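Local coordinates for protein GH86A beta-porphyranase (Bacteroides plebeius, PDB 4AW7) that hydrolyses the sulfated red-seaweed polysaccharide porphyran at its beta-1,4 linkages between beta-D-galactose and 6-sulfated alpha-L-galactose, releasing mostly disaccharides, at residues A[149-154]-A[165-170]; A[395-400]-A[407-412]; A[416-421]-A[442-447]. One frame throughout, in Å; residues are numbered along the deposited sequence.

Interaction 1 of 3, residues A[149-154]-A[165-170]; sequences VHANDA and ELMVDF
His150, which meets Met167 of the helix through its backbone, carries the shortest polar bond here: its ND1 donates to Asp153 OD2 at 2.7 Å, with an N-H...O angle of 154°. The carboxylate oxygen lies almost in the imidazole plane. The nitrogen approaches OD2 from the syn side, 16° out of the carboxylate plane. The bond holds the rotation of the ring. The same two residues are tied through the backbone, since Asp153 N bonds to His150 O at 3.0 Å. This closes a type I turn, with Ala151 and Asn152 at its corner.

The helix meets the turn through one side chain. Met167 is extended from CA to its methyl CE (chi2 165°), and this carries it to the loop. Its CE reaches the turn backbone, 4.3 Å from Ala151 CA and 4.5 Å from His150 C. Its SD lies 4.5 Å from Ala151 CB. The contact is small and loose, but Ala151 and Met167 are both buried. Pro147 also touches Met167, and Met163 and Arg164 of the same helix touch Ala151. A backbone bond between Ala151 and Gly160 ties the turn to the start of the helix.

The side chain of His150 is about 6 Å from a bound 6-sulfogalactose and about 5 Å from that of Glu146, the inferred proton donor. The contact thus joins the loop after strand 136-142, beside the active site, to the helix that follows it, a beta-to-alpha connection of the (beta/alpha)8-barrel catalytic domain.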
loop_
_atom_site.group_PDB
_atom_site.type_symbol
_atom_site.label_atom_id
_atom_site.label_comp_id
_atom_site.label_asym_id
_atom_site.label_seq_id
_atom_site.Cartn_x
_atom_site.Cartn_y
_atom_site.Cartn_z
ATOM N N VAL A 149 -1.713 19.375 0.910
ATOM C CA VAL A 149 -2.218 19.943 -0.327
ATOM C C VAL A 149 -3.255 21.027 -0.025
ATOM O O VAL A 149 -3.558 21.831 -0.908
ATOM C CB VAL A 149 -2.698 18.886 -1.304
ATOM C CG1 VAL A 149 -1.488 17.957 -1.796
ATOM C CG2 VAL A 149 -3.885 18.178 -0.749
ATOM N N HIS A 150 -3.794 21.068 1.194
ATOM C CA HIS A 150 -4.734 22.089 1.646
ATOM C C HIS A 150 -4.108 23.251 2.427
ATOM O O HIS A 150 -4.834 24.131 2.860
ATOM C CB HIS A 150 -5.861 21.446 2.482
ATOM C CG HIS A 150 -6.742 20.582 1.660
ATOM N ND1 HIS A 150 -7.783 21.099 0.936
ATOM C CD2 HIS A 150 -6.670 19.271 1.350
ATOM C CE1 HIS A 150 -8.361 20.124 0.254
ATOM N NE2 HIS A 150 -7.686 19.007 0.466
ATOM N N ALA A 151 -2.790 23.261 2.562
ATOM C CA ALA A 151 -2.130 24.245 3.421
ATOM C C ALA A 151 -2.261 25.684 2.955
ATOM O O ALA A 151 -1.977 26.601 3.725
ATOM C CB ALA A 151 -0.658 23.892 3.609
ATOM N N ASN A 152 -2.652 25.880 1.709
ATOM C CA ASN A 152 -2.846 27.211 1.129
ATOM C C ASN A 152 -4.304 27.517 0.877
ATOM O O ASN A 152 -4.601 28.502 0.200
ATOM C CB ASN A 152 -1.999 27.373 -0.128
ATOM C CG ASN A 152 -0.586 26.980 0.127
ATOM O OD1 ASN A 152 0.005 27.460 1.107
ATOM N ND2 ASN A 152 -0.072 25.983 -0.616
ATOM N N ASP A 153 -5.223 26.732 1.441
ATOM C CA ASP A 153 -6.649 27.017 1.278
ATOM C C ASP A 153 -6.990 28.386 1.883
ATOM O O ASP A 153 -6.484 28.762 2.942
ATOM C CB ASP A 153 -7.492 25.925 1.944
ATOM C CG ASP A 153 -7.529 24.617 1.155
ATOM O OD1 ASP A 153 -6.833 24.499 0.141
ATOM O OD2 ASP A 153 -8.248 23.684 1.622
ATOM N N ALA A 154 -7.856 29.115 1.175
ATOM C CA ALA A 154 -8.131 30.523 1.500
ATOM C C ALA A 154 -8.627 30.750 2.920
ATOM O O ALA A 154 -8.389 31.802 3.519
ATOM C CB ALA A 154 -9.154 31.119 0.499
ATOM N N GLU A 165 3.717 22.911 9.015
ATOM C CA GLU A 165 4.320 22.673 10.310
ATOM C C GLU A 165 3.272 22.569 11.432
ATOM O O GLU A 165 3.367 21.716 12.318
ATOM C CB GLU A 165 5.380 23.737 10.634
ATOM C CG GLU A 165 6.604 23.636 9.754
ATOM C CD GLU A 165 7.558 24.793 9.849
ATOM O OE1 GLU A 165 7.237 25.770 10.552
ATOM O OE2 GLU A 165 8.612 24.732 9.198
ATOM N N LEU A 166 2.259 23.428 11.407
ATOM C CA LEU A 166 1.154 23.362 12.374
ATOM C C LEU A 166 0.406 22.016 12.238
ATOM O O LEU A 166 0.079 21.379 13.255
ATOM C CB LEU A 166 0.200 24.549 12.169
ATOM C CG LEU A 166 -1.037 24.606 13.089
ATOM C CD1 LEU A 166 -0.576 24.677 14.570
ATOM C CD2 LEU A 166 -1.901 25.776 12.719
ATOM N N MET A 167 0.165 21.569 11.020
ATOM C CA MET A 167 -0.518 20.279 10.794
ATOM C C MET A 167 0.317 19.133 11.362
ATOM O O MET A 167 -0.232 18.198 11.964
ATOM C CB MET A 167 -0.750 20.130 9.303
ATOM C CG MET A 167 -1.835 21.014 8.766
ATOM S SD MET A 167 -1.788 21.122 6.946
ATOM C CE MET A 167 -3.455 21.726 6.605
ATOM N N VAL A 168 1.619 19.196 11.184
ATOM C CA VAL A 168 2.496 18.180 11.738
ATOM C C VAL A 168 2.492 18.230 13.267
ATOM O O VAL A 168 2.475 17.191 13.926
ATOM C CB VAL A 168 3.907 18.259 11.150
ATOM C CG1 VAL A 168 4.862 17.257 11.801
ATOM C CG2 VAL A 168 3.857 18.021 9.617
ATOM N N ASP A 169 2.490 19.441 13.855
ATOM C CA ASP A 169 2.437 19.579 15.301
ATOM C C ASP A 169 1.124 19.021 15.876
ATOM O O ASP A 169 1.107 18.468 16.974
ATOM C CB ASP A 169 2.618 21.049 15.684
ATOM C CG ASP A 169 4.023 21.545 15.510
ATOM O OD1 ASP A 169 4.978 20.744 15.396
ATOM O OD2 ASP A 169 4.188 22.806 15.512
ATOM N N PHE A 170 0.038 19.185 15.136
ATOM C CA PHE A 170 -1.281 18.637 15.484
ATOM C C PHE A 170 -1.163 17.111 15.541
ATOM O O PHE A 170 -1.519 16.487 16.556
ATOM C CB PHE A 170 -2.266 19.142 14.430
ATOM C CG PHE A 170 -3.725 18.810 14.623
ATOM C CD1 PHE A 170 -4.560 19.644 15.326
ATOM C CD2 PHE A 170 -4.291 17.728 13.963
ATOM C CE1 PHE A 170 -5.910 19.400 15.403
ATOM C CE2 PHE A 170 -5.627 17.487 14.009
ATOM C CZ PHE A 170 -6.453 18.310 14.757
#

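Interaction 2 of 3, residues A[395-400]-A[407-412]; sequences IALDNL and VYLNNK
Leu397 CD2 is the point where the two strands meet. This methyl lies 4.1 Å from Leu409 CD2 and 4.2 Å from Val407 CG1. Leu397 and Val407 pass alongside each other, running in opposite directions. Leu409 comes in at a slant to Leu397. The contact is wholly apolar, and all three side chains are buried.

Val407 and Leu409 alternate with Tyr408 along their strand, which puts both on the side that faces Leu397. With chi1 of Val407 at -174°, CG1 stands anti to the backbone N, and it is this branch, not CG2, that comes to Leu397 CD2. The nearest CA atoms, those of Leu397 and Val407, are 9.4 Å apart. That spacing is too wide for backbone pairing, and the side chains bridge it.

Around this trio, Ile450 touches both Leu397 and Val407, and Ile448 touches Leu409. Leu397 is positioned by its backbone bonds to Ile456 of strand 454-462.

The contact lies inside the beta-sandwich domain. Strand 392-399 pairs with 382-389 and 454-462, while strand 405-410 lies between 21-25 and 447-450. Helix 293-305 packs against Ala396 and Asp398 of the first strand.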
loop_
_atom_site.group_PDB
_atom_site.type_symbol
_atom_site.label_atom_id
_atom_site.label_comp_id
_atom_site.label_asym_id
_atom_site.label_seq_id
_atom_site.Cartn_x
_atom_site.Cartn_y
_atom_site.Cartn_z
ATOM N N ILE A 395 -2.516 -19.658 -6.643
ATOM C CA ILE A 395 -1.362 -19.071 -7.382
ATOM C C ILE A 395 -1.904 -17.886 -8.155
ATOM O O ILE A 395 -2.877 -18.029 -8.882
ATOM C CB ILE A 395 -0.716 -20.068 -8.352
ATOM C CG1 ILE A 395 -0.147 -21.282 -7.593
ATOM C CG2 ILE A 395 0.363 -19.380 -9.159
ATOM C CD1 ILE A 395 0.184 -22.480 -8.527
ATOM N N ALA A 396 -1.317 -16.696 -7.947
ATOM C CA ALA A 396 -1.798 -15.474 -8.569
ATOM C C ALA A 396 -0.720 -14.823 -9.404
ATOM O O ALA A 396 0.437 -14.814 -9.000
ATOM C CB ALA A 396 -2.331 -14.471 -7.515
ATOM N N LEU A 397 -1.139 -14.263 -10.538
ATOM C CA LEU A 397 -0.243 -13.557 -11.477
ATOM C C LEU A 397 -0.887 -12.265 -11.922
ATOM O O LEU A 397 -2.079 -12.219 -12.214
ATOM C CB LEU A 397 0.067 -14.424 -12.719
ATOM C CG LEU A 397 0.661 -15.794 -12.439
ATOM C CD1 LEU A 397 -0.427 -16.843 -12.327
ATOM C CD2 LEU A 397 1.779 -16.115 -13.457
ATOM N N ASP A 398 -0.064 -11.248 -12.075
ATOM C CA ASP A 398 -0.495 -9.931 -12.566
ATOM C C ASP A 398 0.502 -9.420 -13.594
ATOM O O ASP A 398 1.696 -9.586 -13.395
ATOM C CB ASP A 398 -0.561 -8.939 -11.391
ATOM C CG ASP A 398 -1.076 -7.585 -11.790
ATOM O OD1 ASP A 398 -2.211 -7.501 -12.259
ATOM O OD2 ASP A 398 -0.323 -6.601 -11.597
ATOM N N ASN A 399 0.038 -8.825 -14.659
ATOM C CA ASN A 399 0.931 -8.294 -15.703
ATOM C C ASN A 399 0.969 -6.762 -15.653
ATOM O O ASN A 399 -0.016 -6.111 -16.014
ATOM C CB ASN A 399 0.470 -8.790 -17.081
ATOM C CG ASN A 399 1.387 -8.344 -18.215
ATOM O OD1 ASN A 399 2.388 -7.700 -17.985
ATOM N ND2 ASN A 399 1.048 -8.745 -19.432
ATOM N N LEU A 400 2.102 -6.213 -15.239
ATOM C CA LEU A 400 2.341 -4.774 -15.200
ATOM C C LEU A 400 2.780 -4.183 -16.542
ATOM O O LEU A 400 2.902 -2.953 -16.649
ATOM C CB LEU A 400 3.403 -4.424 -14.165
ATOM C CG LEU A 400 3.071 -4.627 -12.683
ATOM C CD1 LEU A 400 4.368 -4.629 -11.884
ATOM C CD2 LEU A 400 2.113 -3.588 -12.176
ATOM N N VAL A 407 4.006 -16.788 -19.812
ATOM C CA VAL A 407 4.728 -17.177 -18.617
ATOM C C VAL A 407 4.712 -18.696 -18.493
ATOM O O VAL A 407 3.657 -19.292 -18.334
ATOM C CB VAL A 407 4.080 -16.542 -17.380
ATOM C CG1 VAL A 407 4.922 -16.839 -16.139
ATOM C CG2 VAL A 407 3.903 -15.002 -17.548
ATOM N N TYR A 408 5.889 -19.294 -18.535
ATOM C CA TYR A 408 6.028 -20.728 -18.269
ATOM C C TYR A 408 5.952 -20.976 -16.790
ATOM O O TYR A 408 6.631 -20.311 -16.030
ATOM C CB TYR A 408 7.333 -21.251 -18.856
ATOM C CG TYR A 408 7.296 -21.221 -20.363
ATOM C CD1 TYR A 408 7.670 -20.076 -21.079
ATOM C CD2 TYR A 408 6.846 -22.329 -21.079
ATOM C CE1 TYR A 408 7.614 -20.047 -22.478
ATOM C CE2 TYR A 408 6.790 -22.311 -22.454
ATOM C CZ TYR A 408 7.164 -21.170 -23.152
ATOM O OH TYR A 408 7.106 -21.172 -24.533
ATOM N N LEU A 409 5.097 -21.888 -16.383
ATOM C CA LEU A 409 4.892 -22.227 -14.979
ATOM C C LEU A 409 5.639 -23.510 -14.628
ATOM O O LEU A 409 5.385 -24.574 -15.241
ATOM C CB LEU A 409 3.432 -22.407 -14.704
ATOM C CG LEU A 409 2.461 -21.283 -14.948
ATOM C CD1 LEU A 409 1.070 -21.746 -14.479
ATOM C CD2 LEU A 409 2.903 -20.036 -14.198
ATOM N N ASN A 410 6.568 -23.420 -13.694
ATOM C CA ASN A 410 7.458 -24.520 -13.386
ATOM C C ASN A 410 7.192 -24.989 -11.965
ATOM O O ASN A 410 6.948 -24.187 -11.064
ATOM C CB ASN A 410 8.926 -24.083 -13.554
ATOM C CG ASN A 410 9.301 -23.779 -15.021
ATOM O OD1 ASN A 410 8.741 -24.354 -15.971
ATOM N ND2 ASN A 410 10.236 -22.848 -15.197
ATOM N N ASN A 411 7.257 -26.300 -11.759
ATOM C CA ASN A 411 7.244 -26.849 -10.430
ATOM C C ASN A 411 8.161 -28.079 -10.447
ATOM O O ASN A 411 8.066 -28.917 -11.359
ATOM C CB ASN A 411 5.817 -27.268 -10.056
ATOM C CG ASN A 411 5.753 -28.044 -8.780
ATOM O OD1 ASN A 411 5.638 -29.279 -8.806
ATOM N ND2 ASN A 411 5.874 -27.366 -7.661
ATOM N N LYS A 412 8.999 -28.211 -9.418
ATOM C CA LYS A 412 10.023 -29.268 -9.353
ATOM C C LYS A 412 9.420 -30.664 -9.286
ATOM O O LYS A 412 10.109 -31.630 -9.648
ATOM C CB LYS A 412 10.980 -29.062 -8.165
ATOM C CG LYS A 412 10.319 -29.203 -6.801
ATOM C CD LYS A 412 11.199 -28.787 -5.618
ATOM C CE LYS A 412 10.559 -29.290 -4.300
ATOM N NZ LYS A 412 11.147 -28.689 -3.051
#

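Interaction 3 of 3, residues A[416-421]-A[442-447]; sequences KDVSNV and PSMPES
Met444 reaches toward Val418 and Val421 by a folded route. From CB the chain sets out with CG anti to the backbone N (chi1 -170°). It then bends twice, at chi2 70° and chi3 52°, and carries SD and CE round toward strand 418-419. CB and CG stay more than 4.5 Å from both valine side chains. SD passes loosely by Val421 CG1, at 4.3 Å, and CE makes the close contacts. That methyl sits 3.6 Å from Val418 CG1 and 3.8 Å from Val421 CG2. Met444 slants across Val418 but stands at about a right angle to Val421.

Val421 CG2 also packs against the loop backbone, 3.9 Å from Met444 N and 4.1 Å from Ser443 C. A water accepts from Met444 N at 3.0 Å and donates weakly to Val418 O at 3.5 Å, linking the two backbones.

The chain turns a corner at Asn420, yet Val418 and Val421 both point to the loop. Ala460 of strand 454-462 touches both valines, and Leu458 of that strand touches Met444. Strand 454-462 pairs with 418-419 and 421-429. The loop that holds Met444 joins strand 433-441 to strand 447-450, in the beta-sandwich domain, away from the catalytic and metal sites.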
loop_
_atom_site.group_PDB
_atom_site.type_symbol
_atom_site.label_atom_id
_atom_site.label_comp_id
_atom_site.label_asym_id
_atom_site.label_seq_id
_atom_site.Cartn_x
_atom_site.Cartn_y
_atom_site.Cartn_z
ATOM N N LYS A 416 2.707 -33.005 -9.321
ATOM C CA LYS A 416 2.166 -34.354 -9.067
ATOM C C LYS A 416 1.060 -34.390 -8.015
ATOM O O LYS A 416 0.144 -35.234 -8.088
ATOM C CB LYS A 416 3.313 -35.323 -8.707
ATOM C CG LYS A 416 3.798 -35.249 -7.262
ATOM C CD LYS A 416 5.058 -36.080 -7.026
ATOM C CE LYS A 416 5.523 -35.978 -5.586
ATOM N NZ LYS A 416 4.521 -36.527 -4.615
ATOM N N ASP A 417 1.137 -33.491 -7.028
ATOM C CA ASP A 417 0.233 -33.473 -5.881
ATOM C C ASP A 417 -0.975 -32.557 -6.075
ATOM O O ASP A 417 -1.776 -32.390 -5.159
ATOM C CB ASP A 417 1.016 -32.998 -4.646
ATOM C CG ASP A 417 2.273 -33.791 -4.432
ATOM O OD1 ASP A 417 2.152 -35.010 -4.172
ATOM O OD2 ASP A 417 3.376 -33.216 -4.555
ATOM N N VAL A 418 -1.091 -31.939 -7.249
ATOM C CA VAL A 418 -2.086 -30.892 -7.513
ATOM C C VAL A 418 -3.155 -31.434 -8.472
ATOM O O VAL A 418 -2.842 -32.189 -9.396
ATOM C CB VAL A 418 -1.369 -29.650 -8.060
ATOM C CG1 VAL A 418 -2.376 -28.537 -8.451
ATOM C CG2 VAL A 418 -0.410 -29.151 -6.980
ATOM N N SER A 419 -4.401 -31.070 -8.213
ATOM C CA SER A 419 -5.543 -31.528 -9.009
ATOM C C SER A 419 -6.688 -30.535 -8.938
ATOM O O SER A 419 -6.627 -29.584 -8.171
ATOM C CB SER A 419 -6.033 -32.894 -8.486
ATOM O OG SER A 419 -6.560 -32.796 -7.163
ATOM N N ASN A 420 -7.751 -30.767 -9.707
ATOM C CA ASN A 420 -8.955 -29.938 -9.644
ATOM C C ASN A 420 -8.649 -28.434 -9.764
ATOM O O ASN A 420 -9.040 -27.609 -8.934
ATOM C CB ASN A 420 -9.751 -30.248 -8.406
ATOM C CG ASN A 420 -10.174 -31.682 -8.375
ATOM O OD1 ASN A 420 -10.486 -32.260 -9.430
ATOM N ND2 ASN A 420 -10.126 -32.289 -7.206
ATOM N N VAL A 421 -7.940 -28.102 -10.819
ATOM C CA VAL A 421 -7.523 -26.727 -11.071
ATOM C C VAL A 421 -8.666 -25.909 -11.660
ATOM O O VAL A 421 -9.335 -26.307 -12.630
ATOM C CB VAL A 421 -6.309 -26.689 -12.021
ATOM C CG1 VAL A 421 -5.841 -25.256 -12.260
ATOM C CG2 VAL A 421 -5.134 -27.550 -11.468
ATOM N N PRO A 442 -7.983 -28.896 -17.036
ATOM C CA PRO A 442 -7.737 -30.314 -16.700
ATOM C C PRO A 442 -6.404 -30.629 -16.071
ATOM O O PRO A 442 -6.175 -31.735 -15.613
ATOM C CB PRO A 442 -7.842 -30.987 -18.069
ATOM C CG PRO A 442 -7.495 -29.945 -19.030
ATOM C CD PRO A 442 -8.066 -28.676 -18.484
ATOM N N SER A 443 -5.503 -29.643 -16.059
ATOM C CA SER A 443 -4.188 -29.784 -15.461
ATOM C C SER A 443 -3.655 -28.382 -15.213
ATOM O O SER A 443 -4.155 -27.414 -15.782
ATOM C CB SER A 443 -3.254 -30.562 -16.392
ATOM O OG SER A 443 -3.222 -30.010 -17.683
ATOM N N MET A 444 -2.658 -28.263 -14.353
ATOM C CA MET A 444 -2.004 -26.974 -14.214
ATOM C C MET A 444 -1.403 -26.620 -15.557
ATOM O O MET A 444 -0.713 -27.433 -16.148
ATOM C CB MET A 444 -0.895 -27.025 -13.178
ATOM C CG MET A 444 -0.367 -25.642 -12.855
ATOM S SD MET A 444 -1.549 -24.637 -11.938
ATOM C CE MET A 444 -1.913 -25.710 -10.661
ATOM N N PRO A 445 -1.620 -25.391 -16.039
ATOM C CA PRO A 445 -1.055 -25.084 -17.360
ATOM C C PRO A 445 0.482 -25.081 -17.428
ATOM O O PRO A 445 1.135 -24.725 -16.458
ATOM C CB PRO A 445 -1.590 -23.694 -17.636
ATOM C CG PRO A 445 -2.808 -23.563 -16.797
ATOM C CD PRO A 445 -2.505 -24.326 -15.548
ATOM N N GLU A 446 1.026 -25.490 -18.576
ATOM C CA GLU A 446 2.466 -25.490 -18.854
ATOM C C GLU A 446 2.940 -24.040 -18.962
ATOM O O GLU A 446 4.028 -23.677 -18.515
ATOM C CB GLU A 446 2.785 -26.248 -20.148
ATOM N N SER A 447 2.113 -23.246 -19.614
ATOM C CA SER A 447 2.352 -21.817 -19.698
ATOM C C SER A 447 1.008 -21.108 -19.723
ATOM O O SER A 447 -0.039 -21.697 -20.059
ATOM C CB SER A 447 3.188 -21.466 -20.935
ATOM O OG SER A 447 2.481 -21.720 -22.130
HETATM O O HOH W 1 -2.113 -30.415 -12.273
#

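Overall arrangement
Interactions 2 and 3 are neighbours in the beta-sandwich domain, with centres about 13 Å apart. They touch directly. Leu409 N lies 3.0 Å from Glu446 O, a probable hydrogen bond. Leu409 CD1 packs 3.6 Å from Pro445 O. Strand 405-410 therefore pairs with the chain that leaves the loop of interaction 3, and both contacts reach the same mixed sheet. Interaction 1 belongs to the catalytic part, on the opposite side of the chain's centre. Its centre is about 45 Å from that of interaction 2 and about 55 Å from that of interaction 3. It alone of the three lies beside the substrate; the other two lie in the sandwich, away from the substrate.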